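Local coordinates for uncharacterized protein conserved in bacteria (Streptococcus suis, PDB 4FZ4) that probably binds host glycosaminoglycans as a domain of a streptococcal surface antigen that mediates attachment to host cells, at residues K5-Q10 and A56-A61; W42-L46 and F76-I80; Y85-V89 and A134-M138. One frame throughout, in Å; residues are numbered along the deposited sequence.

Contact 1. Residues K5-Q10 and A56-A61; sequences KVEEVQ and ASKMKA
K5 and V6 of helix 3-23 both close on A61, at the far end of the loop segment A56-A61. The ammonium NZ of K5 donates to the carbonyl O of A61 at 2.6 Å, lying in the carbonyl plane with a C=O...N angle of 153°. The lysine chain is fully extended through all four torsions, which carries NZ as far as the carbonyl. Beside it, V6 pushes CG1 against the methyl CB of A61, 3.4 Å away. One turn on, V9 uses the same branch twice: CG1 rests 3.6 Å from CB of A56 and 4.1 Å from the methyl CE of M59, turned toward the helix by a bend at chi3 (85°). Q10 bends at chi2 and points its amide NE2-first at the start of the loop, NE2 being 3.3 Å from CA of S57. The OG of S57 is held by the carbonyl of M53 of helix 36-55. Further out, F66 receives K5 in a cation-pi contact and also touches V9 and M59, while A56 reaches L73 and M59 reaches V69. The loop joining helices 36-55 and 66-95 is thus packed between the first turns of helix 3-23 and the start of helix 66-95.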
loop_
_atom_site.group_PDB
_atom_site.type_symbol
_atom_site.label_atom_id
_atom_site.label_comp_id
_atom_site.label_asym_id
_atom_site.label_seq_id
_atom_site.Cartn_x
_atom_site.Cartn_y
_atom_site.Cartn_z
ATOM N N LYS A 5 5.207 -11.234 -23.544
ATOM C CA LYS A 5 4.243 -10.238 -23.090
ATOM C C LYS A 5 3.346 -10.766 -21.969
ATOM O O LYS A 5 3.181 -10.109 -20.941
ATOM C CB LYS A 5 3.381 -9.787 -24.277
ATOM C CG LYS A 5 2.196 -8.896 -23.923
ATOM C CD LYS A 5 1.299 -8.684 -25.141
ATOM C CE LYS A 5 0.043 -7.895 -24.799
ATOM N NZ LYS A 5 -0.854 -7.728 -25.980
ATOM N N VAL A 6 2.769 -11.950 -22.171
ATOM C CA VAL A 6 1.876 -12.547 -21.179
ATOM C C VAL A 6 2.591 -13.002 -19.908
ATOM O O VAL A 6 2.046 -12.890 -18.809
ATOM C CB VAL A 6 1.110 -13.758 -21.760
ATOM C CG1 VAL A 6 0.214 -13.312 -22.913
ATOM C CG2 VAL A 6 2.091 -14.825 -22.217
ATOM N N GLU A 7 3.802 -13.528 -20.055
ATOM C CA GLU A 7 4.558 -13.977 -18.896
ATOM C C GLU A 7 4.950 -12.766 -18.078
ATOM O O GLU A 7 5.037 -12.828 -16.850
ATOM C CB GLU A 7 5.797 -14.751 -19.330
ATOM C CG GLU A 7 5.530 -16.231 -19.521
ATOM C CD GLU A 7 4.960 -16.878 -18.269
ATOM O OE1 GLU A 7 5.594 -16.758 -17.199
ATOM O OE2 GLU A 7 3.878 -17.503 -18.352
ATOM N N GLU A 8 5.181 -11.663 -18.778
ATOM C CA GLU A 8 5.537 -10.408 -18.140
ATOM C C GLU A 8 4.451 -10.141 -17.099
ATOM O O GLU A 8 4.710 -9.604 -16.021
ATOM C CB GLU A 8 5.544 -9.299 -19.189
ATOM C CG GLU A 8 6.150 -7.990 -18.737
ATOM C CD GLU A 8 5.966 -6.891 -19.771
ATOM O OE1 GLU A 8 6.687 -5.869 -19.691
ATOM O OE2 GLU A 8 5.095 -7.048 -20.658
ATOM N N VAL A 9 3.231 -10.547 -17.436
ATOM C CA VAL A 9 2.074 -10.377 -16.567
ATOM C C VAL A 9 2.023 -11.403 -15.436
ATOM O O VAL A 9 1.921 -11.032 -14.265
ATOM C CB VAL A 9 0.769 -10.471 -17.378
ATOM C CG1 VAL A 9 -0.434 -10.322 -16.465
ATOM C CG2 VAL A 9 0.757 -9.399 -18.444
ATOM N N GLN A 10 2.081 -12.687 -15.789
ATOM C CA GLN A 10 2.044 -13.753 -14.792
ATOM C C GLN A 10 3.032 -13.441 -13.670
ATOM O O GLN A 10 2.774 -13.730 -12.504
ATOM C CB GLN A 10 2.395 -15.108 -15.427
ATOM C CG GLN A 10 1.339 -15.703 -16.370
ATOM C CD GLN A 10 0.037 -16.065 -15.667
ATOM O OE1 GLN A 10 0.044 -16.544 -14.528
ATOM N NE2 GLN A 10 -1.091 -15.855 -16.353
ATOM N N ALA A 56 -5.849 -11.812 -14.943
ATOM C CA ALA A 56 -4.557 -11.746 -15.625
ATOM C C ALA A 56 -3.972 -13.140 -15.827
ATOM O O ALA A 56 -2.976 -13.311 -16.534
ATOM C CB ALA A 56 -3.587 -10.871 -14.830
ATOM N N SER A 57 -4.592 -14.129 -15.193
ATOM C CA SER A 57 -4.158 -15.517 -15.308
ATOM C C SER A 57 -4.917 -16.162 -16.468
ATOM O O SER A 57 -4.315 -16.791 -17.343
ATOM C CB SER A 57 -4.444 -16.266 -14.002
ATOM O OG SER A 57 -3.716 -15.696 -12.926
ATOM N N LYS A 58 -6.238 -15.993 -16.472
ATOM C CA LYS A 58 -7.084 -16.533 -17.531
ATOM C C LYS A 58 -7.174 -15.513 -18.665
ATOM O O LYS A 58 -8.071 -15.581 -19.506
ATOM C CB LYS A 58 -8.498 -16.825 -17.011
ATOM C CG LYS A 58 -9.319 -15.580 -16.718
ATOM C CD LYS A 58 -10.818 -15.834 -16.842
ATOM C CE LYS A 58 -11.598 -14.550 -16.590
ATOM N NZ LYS A 58 -13.062 -14.668 -16.816
ATOM N N MET A 59 -6.245 -14.562 -18.670
ATOM C CA MET A 59 -6.209 -13.518 -19.691
ATOM C C MET A 59 -5.172 -13.881 -20.745
ATOM O O MET A 59 -4.073 -14.330 -20.413
ATOM C CB MET A 59 -5.853 -12.167 -19.051
ATOM C CG MET A 59 -5.725 -11.001 -20.021
ATOM S SD MET A 59 -5.315 -9.425 -19.205
ATOM C CE MET A 59 -3.524 -9.561 -19.124
ATOM N N LYS A 60 -5.529 -13.686 -22.012
ATOM C CA LYS A 60 -4.629 -13.984 -23.122
ATOM C C LYS A 60 -4.083 -12.734 -23.810
ATOM O O LYS A 60 -4.736 -11.690 -23.851
ATOM C CB LYS A 60 -5.341 -14.878 -24.137
ATOM C CG LYS A 60 -6.786 -14.491 -24.387
ATOM C CD LYS A 60 -7.537 -15.617 -25.079
ATOM C CE LYS A 60 -7.526 -16.884 -24.233
ATOM N NZ LYS A 60 -8.128 -16.663 -22.884
ATOM N N ALA A 61 -2.876 -12.869 -24.351
ATOM C CA ALA A 61 -2.159 -11.796 -25.039
ATOM C C ALA A 61 -2.972 -10.819 -25.889
ATOM O O ALA A 61 -2.626 -9.640 -25.976
ATOM C CB ALA A 61 -1.054 -12.401 -25.894
#

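Contact 2. Residues W42-L46 and F76-I80; sequences WEEFL and FKYQI. With NO3 (nitrate ion), chain D.
W42 opens the contact by directing the far rim of its indole at F76 and I80. With CG anti to the backbone N, the indole reaches across from helix 36-55, and its CH2 lies 3.6 Å from CE1 of F76 and 3.7 Å from CG1 of I80. The two aromatic planes are only 12° apart, yet the rings meet rim to rim, with centroids 5.8 Å apart and no overlap of faces.

F45 comes next and meets Q79 face on. The CG of Q79 stands 3.9 Å from the ring centroid, a CH-pi contact over the face, and the extended glutamine chain carries its amide along the CD1 side of the same ring. Ring and amide planes are roughly parallel and stacked, the amide carbon CD lying toward the rim. Held this way, the amide sends NE2 to a nitrate ion, donating to O1 at 2.7 Å with an N-H...O angle of 157°. That oxygen also lies near CD1 of F76, whose CE1 touches the carbonyl O of F45 at 3.4 Å. The nitrate probably came from the crystallisation liquor.

L46 adds a looser touch, CD1 to CZ of F76 at 4.4 Å. On the helix 3-23 side, L16 and L20 touch F76, L20 also touches I80, and L23 meets W42. The short helical segments run at 146° to each other, their axes 10.4 Å apart: near-antiparallel packing of consecutive helices in an all-helical bundle, with W42, F76 and I80 on the side of helix 3-23.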
loop_
_atom_site.group_PDB
_atom_site.type_symbol
_atom_site.label_atom_id
_atom_site.label_comp_id
_atom_site.label_asym_id
_atom_site.label_seq_id
_atom_site.Cartn_x
_atom_site.Cartn_y
_atom_site.Cartn_z
ATOM N N TRP A 42 -8.882 -0.201 1.691
ATOM C CA TRP A 42 -8.028 -1.344 1.407
ATOM C C TRP A 42 -8.876 -2.562 1.019
ATOM O O TRP A 42 -8.532 -3.307 0.100
ATOM C CB TRP A 42 -7.170 -1.683 2.632
ATOM C CG TRP A 42 -6.464 -2.992 2.481
ATOM C CD1 TRP A 42 -6.547 -4.069 3.317
ATOM C CD2 TRP A 42 -5.613 -3.386 1.397
ATOM N NE1 TRP A 42 -5.804 -5.111 2.817
ATOM C CE2 TRP A 42 -5.222 -4.720 1.639
ATOM C CE3 TRP A 42 -5.147 -2.740 0.245
ATOM C CZ2 TRP A 42 -4.383 -5.428 0.770
ATOM C CZ3 TRP A 42 -4.310 -3.441 -0.623
ATOM C CH2 TRP A 42 -3.938 -4.777 -0.354
ATOM N N GLU A 43 -9.984 -2.753 1.731
ATOM C CA GLU A 43 -10.896 -3.870 1.479
ATOM C C GLU A 43 -11.306 -3.894 0.016
ATOM O O GLU A 43 -11.397 -4.955 -0.599
ATOM C CB GLU A 43 -12.153 -3.725 2.341
ATOM C CG GLU A 43 -12.544 -4.957 3.111
ATOM C CD GLU A 43 -12.218 -4.840 4.584
ATOM O OE1 GLU A 43 -11.018 -4.774 4.921
ATOM O OE2 GLU A 43 -13.166 -4.802 5.404
ATOM N N GLU A 44 -11.558 -2.706 -0.528
ATOM C CA GLU A 44 -11.973 -2.554 -1.915
ATOM C C GLU A 44 -10.836 -2.817 -2.880
ATOM O O GLU A 44 -11.015 -3.514 -3.883
ATOM C CB GLU A 44 -12.526 -1.147 -2.148
ATOM C CG GLU A 44 -13.726 -0.834 -1.289
ATOM C CD GLU A 44 -14.864 -1.813 -1.512
ATOM O OE1 GLU A 44 -15.492 -1.755 -2.590
ATOM O OE2 GLU A 44 -15.121 -2.644 -0.613
ATOM N N PHE A 45 -9.671 -2.242 -2.596
ATOM C CA PHE A 45 -8.520 -2.453 -3.466
ATOM C C PHE A 45 -8.181 -3.951 -3.462
ATOM O O PHE A 45 -7.773 -4.510 -4.487
ATOM C CB PHE A 45 -7.302 -1.642 -2.985
ATOM C CG PHE A 45 -7.475 -0.135 -3.078
ATOM C CD1 PHE A 45 -8.065 0.454 -4.190
ATOM C CD2 PHE A 45 -7.003 0.692 -2.069
ATOM C CE1 PHE A 45 -8.183 1.853 -4.294
ATOM C CE2 PHE A 45 -7.115 2.091 -2.167
ATOM C CZ PHE A 45 -7.706 2.663 -3.280
ATOM N N LEU A 46 -8.364 -4.600 -2.309
ATOM C CA LEU A 46 -8.074 -6.038 -2.190
ATOM C C LEU A 46 -9.009 -6.834 -3.084
ATOM O O LEU A 46 -8.571 -7.635 -3.919
ATOM C CB LEU A 46 -8.237 -6.504 -0.748
ATOM C CG LEU A 46 -8.044 -7.995 -0.455
ATOM C CD1 LEU A 46 -6.773 -8.528 -1.086
ATOM C CD2 LEU A 46 -7.990 -8.178 1.040
ATOM N N PHE A 76 -2.280 -1.594 -7.874
ATOM C CA PHE A 76 -2.489 -2.461 -6.719
ATOM C C PHE A 76 -1.233 -2.534 -5.855
ATOM O O PHE A 76 -1.293 -2.439 -4.622
ATOM C CB PHE A 76 -2.898 -3.860 -7.192
ATOM C CG PHE A 76 -3.372 -4.758 -6.087
ATOM C CD1 PHE A 76 -4.046 -4.234 -4.986
ATOM C CD2 PHE A 76 -3.138 -6.130 -6.137
ATOM C CE1 PHE A 76 -4.471 -5.059 -3.948
ATOM C CE2 PHE A 76 -3.557 -6.966 -5.107
ATOM C CZ PHE A 76 -4.222 -6.430 -4.010
ATOM N N LYS A 77 -0.094 -2.696 -6.511
ATOM C CA LYS A 77 1.178 -2.775 -5.820
ATOM C C LYS A 77 1.360 -1.562 -4.896
ATOM O O LYS A 77 1.738 -1.704 -3.734
ATOM C CB LYS A 77 2.294 -2.849 -6.856
ATOM C CG LYS A 77 3.685 -2.617 -6.321
ATOM C CD LYS A 77 4.683 -2.529 -7.463
ATOM C CE LYS A 77 6.050 -2.126 -6.942
ATOM N NZ LYS A 77 7.027 -1.914 -8.042
ATOM N N TYR A 78 1.070 -0.370 -5.411
ATOM C CA TYR A 78 1.194 0.844 -4.614
ATOM C C TYR A 78 0.129 0.928 -3.527
ATOM O O TYR A 78 0.358 1.528 -2.474
ATOM C CB TYR A 78 1.161 2.070 -5.530
ATOM C CG TYR A 78 2.403 2.138 -6.390
ATOM C CD1 TYR A 78 3.635 2.468 -5.832
ATOM C CD2 TYR A 78 2.372 1.758 -7.736
ATOM C CE1 TYR A 78 4.810 2.413 -6.585
ATOM C CE2 TYR A 78 3.543 1.695 -8.504
ATOM C CZ TYR A 78 4.759 2.026 -7.917
ATOM O OH TYR A 78 5.920 1.985 -8.657
ATOM N N GLN A 79 -1.024 0.311 -3.770
ATOM C CA GLN A 79 -2.097 0.302 -2.778
ATOM C C GLN A 79 -1.679 -0.636 -1.657
ATOM O O GLN A 79 -2.009 -0.418 -0.487
ATOM C CB GLN A 79 -3.409 -0.174 -3.407
ATOM C CG GLN A 79 -3.907 0.762 -4.484
ATOM C CD GLN A 79 -4.929 0.141 -5.406
ATOM O OE1 GLN A 79 -5.429 0.808 -6.317
ATOM N NE2 GLN A 79 -5.245 -1.138 -5.191
ATOM N N ILE A 80 -0.949 -1.685 -2.016
ATOM C CA ILE A 80 -0.462 -2.636 -1.018
ATOM C C ILE A 80 0.538 -1.930 -0.101
ATOM O O ILE A 80 0.515 -2.109 1.121
ATOM C CB ILE A 80 0.243 -3.833 -1.680
ATOM C CG1 ILE A 80 -0.802 -4.724 -2.367
ATOM C CG2 ILE A 80 1.046 -4.617 -0.630
ATOM C CD1 ILE A 80 -0.199 -5.786 -3.272
HETATM N N NO3 D . -6.653 -2.652 -7.666
HETATM O O1 NO3 D . -6.991 -2.819 -6.296
HETATM O O2 NO3 D . -6.267 -3.774 -8.451
HETATM O O3 NO3 D . -6.718 -1.359 -8.259
#

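Contact 3. Residues Y85-V89 and A134-M138; sequences YIRQV and ASEAM
Y85 and M138 fill the space between two nearly parallel helices of this all-helical bundle, 66-95 and 123-152, whose short segments run 22° apart with axes separated by 11.4 Å. The methionine is the bump. Its chi1 (-155°, CG anti to N) sets CG over one face of the Y85 ring, and the bend at chi2 then swings SD toward CB of Y85 and CG2 of V89. CG sits 4.0 Å from the ring centroid, over the face in a CH-pi contact but displaced to the CD1 side; SD approaches the ring obliquely, making a Met-aromatic contact. Past the ring, the methyl CE drops into a hollow on helix 66-95 formed by the carbonyl O of Y85, CB of Q88 and CG2 of V89, at 3.6 to 3.7 Å from each.

Y85 is the reciprocal projection. Its ring reaches across to helix 123-152, where CD2 meets CB of A134 at 4.1 Å; A134 also touches L110 of helix 100-110 and Y129 of its own helix. V89 also touches Y106 and I141, while the amide of Q88 turns to N84, one turn back on its own helix. S135 OG lies at the edge of the tyrosine ring, near its plane. It is bonded twice, to the carbonyl of V130 and to Y85, whose phenol OH donates to this OG at 2.8 Å.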
loop_
_atom_site.group_PDB
_atom_site.type_symbol
_atom_site.label_atom_id
_atom_site.label_comp_id
_atom_site.label_asym_id
_atom_site.label_seq_id
_atom_site.Cartn_x
_atom_site.Cartn_y
_atom_site.Cartn_z
ATOM N N TYR A 85 2.341 0.578 4.954
ATOM C CA TYR A 85 2.809 1.729 5.716
ATOM C C TYR A 85 1.862 2.040 6.866
ATOM O O TYR A 85 2.295 2.242 7.999
ATOM C CB TYR A 85 2.897 2.967 4.823
ATOM C CG TYR A 85 4.004 2.921 3.801
ATOM C CD1 TYR A 85 5.028 1.971 3.898
ATOM C CD2 TYR A 85 4.071 3.867 2.771
ATOM C CE1 TYR A 85 6.086 1.963 3.014
ATOM C CE2 TYR A 85 5.140 3.869 1.875
ATOM C CZ TYR A 85 6.145 2.912 2.010
ATOM O OH TYR A 85 7.242 2.930 1.174
ATOM N N ILE A 86 0.567 2.075 6.578
ATOM C CA ILE A 86 -0.392 2.393 7.621
ATOM C C ILE A 86 -0.446 1.334 8.728
ATOM O O ILE A 86 -0.564 1.680 9.909
ATOM C CB ILE A 86 -1.793 2.660 7.023
ATOM C CG1 ILE A 86 -1.721 3.908 6.134
ATOM C CG2 ILE A 86 -2.810 2.935 8.143
ATOM C CD1 ILE A 86 -3.035 4.267 5.467
ATOM N N ARG A 87 -0.348 0.055 8.363
ATOM C CA ARG A 87 -0.344 -0.985 9.379
ATOM C C ARG A 87 0.851 -0.780 10.292
ATOM O O ARG A 87 0.753 -1.003 11.495
ATOM C CB ARG A 87 -0.265 -2.386 8.762
ATOM C CG ARG A 87 -1.618 -2.936 8.324
ATOM C CD ARG A 87 -1.537 -4.399 7.918
ATOM N NE ARG A 87 -2.605 -4.734 6.983
ATOM C CZ ARG A 87 -2.842 -5.953 6.511
ATOM N NH1 ARG A 87 -2.086 -6.976 6.891
ATOM N NH2 ARG A 87 -3.825 -6.144 5.641
ATOM N N GLN A 88 1.979 -0.347 9.725
ATOM C CA GLN A 88 3.191 -0.122 10.520
ATOM C C GLN A 88 3.054 1.054 11.483
ATOM O O GLN A 88 3.393 0.942 12.653
ATOM C CB GLN A 88 4.403 0.099 9.605
ATOM C CG GLN A 88 4.877 -1.165 8.857
ATOM C CD GLN A 88 6.012 -0.856 7.881
ATOM O OE1 GLN A 88 7.088 -0.413 8.281
ATOM N NE2 GLN A 88 5.768 -1.076 6.595
ATOM N N VAL A 89 2.548 2.181 10.993
ATOM C CA VAL A 89 2.370 3.356 11.840
ATOM C C VAL A 89 1.366 3.056 12.953
ATOM O O VAL A 89 1.569 3.446 14.100
ATOM C CB VAL A 89 1.864 4.547 11.029
ATOM C CG1 VAL A 89 1.696 5.756 11.934
ATOM C CG2 VAL A 89 2.833 4.843 9.903
ATOM N N ALA A 134 4.607 9.644 0.603
ATOM C CA ALA A 134 4.385 8.579 1.574
ATOM C C ALA A 134 5.672 7.893 2.072
ATOM O O ALA A 134 5.857 7.728 3.282
ATOM C CB ALA A 134 3.434 7.544 0.993
ATOM N N SER A 135 6.559 7.500 1.158
ATOM C CA SER A 135 7.787 6.823 1.566
ATOM C C SER A 135 8.700 7.720 2.378
ATOM O O SER A 135 9.359 7.261 3.315
ATOM C CB SER A 135 8.541 6.280 0.351
ATOM O OG SER A 135 7.777 5.265 -0.275
ATOM N N GLU A 136 8.734 8.999 2.015
ATOM C CA GLU A 136 9.551 9.968 2.730
ATOM C C GLU A 136 9.104 10.024 4.187
ATOM O O GLU A 136 9.907 9.860 5.098
ATOM C CB GLU A 136 9.391 11.365 2.118
ATOM C CG GLU A 136 9.657 11.457 0.624
ATOM C CD GLU A 136 11.120 11.601 0.291
ATOM O OE1 GLU A 136 11.949 10.991 0.996
ATOM O OE2 GLU A 136 11.437 12.315 -0.686
ATOM N N ALA A 137 7.810 10.255 4.395
ATOM C CA ALA A 137 7.256 10.363 5.740
ATOM C C ALA A 137 7.454 9.079 6.537
ATOM O O ALA A 137 7.648 9.114 7.753
ATOM C CB ALA A 137 5.778 10.717 5.661
ATOM N N MET A 138 7.406 7.947 5.847
ATOM C CA MET A 138 7.594 6.662 6.495
ATOM C C MET A 138 9.034 6.593 7.009
ATOM O O MET A 138 9.297 6.108 8.114
ATOM C CB MET A 138 7.340 5.542 5.492
ATOM C CG MET A 138 6.930 4.240 6.128
ATOM S SD MET A 138 5.451 4.442 7.136
ATOM C CE MET A 138 5.718 3.158 8.303
#

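How the contacts relate
Helix 66-95 ties the set together: contacts 2 and 3 both use it, and its first residues also pack on contact 1. Contacts 2 and 3 have centres about 15 Å apart and touch where W42 packs against R87, NE1 of W42 being 3.6 Å from NH2 of R87. Contact 1 lies toward one end of the bundle, its centre about 20 Å from that of contact 2 and 31 Å from that of contact 3, on the opposite side of the chain's centre from contact 3. In sequence, contacts 1 and 2 interleave, whereas contact 3 follows both. The nitrate belongs to contact 2, closest of the three to the chain's centre.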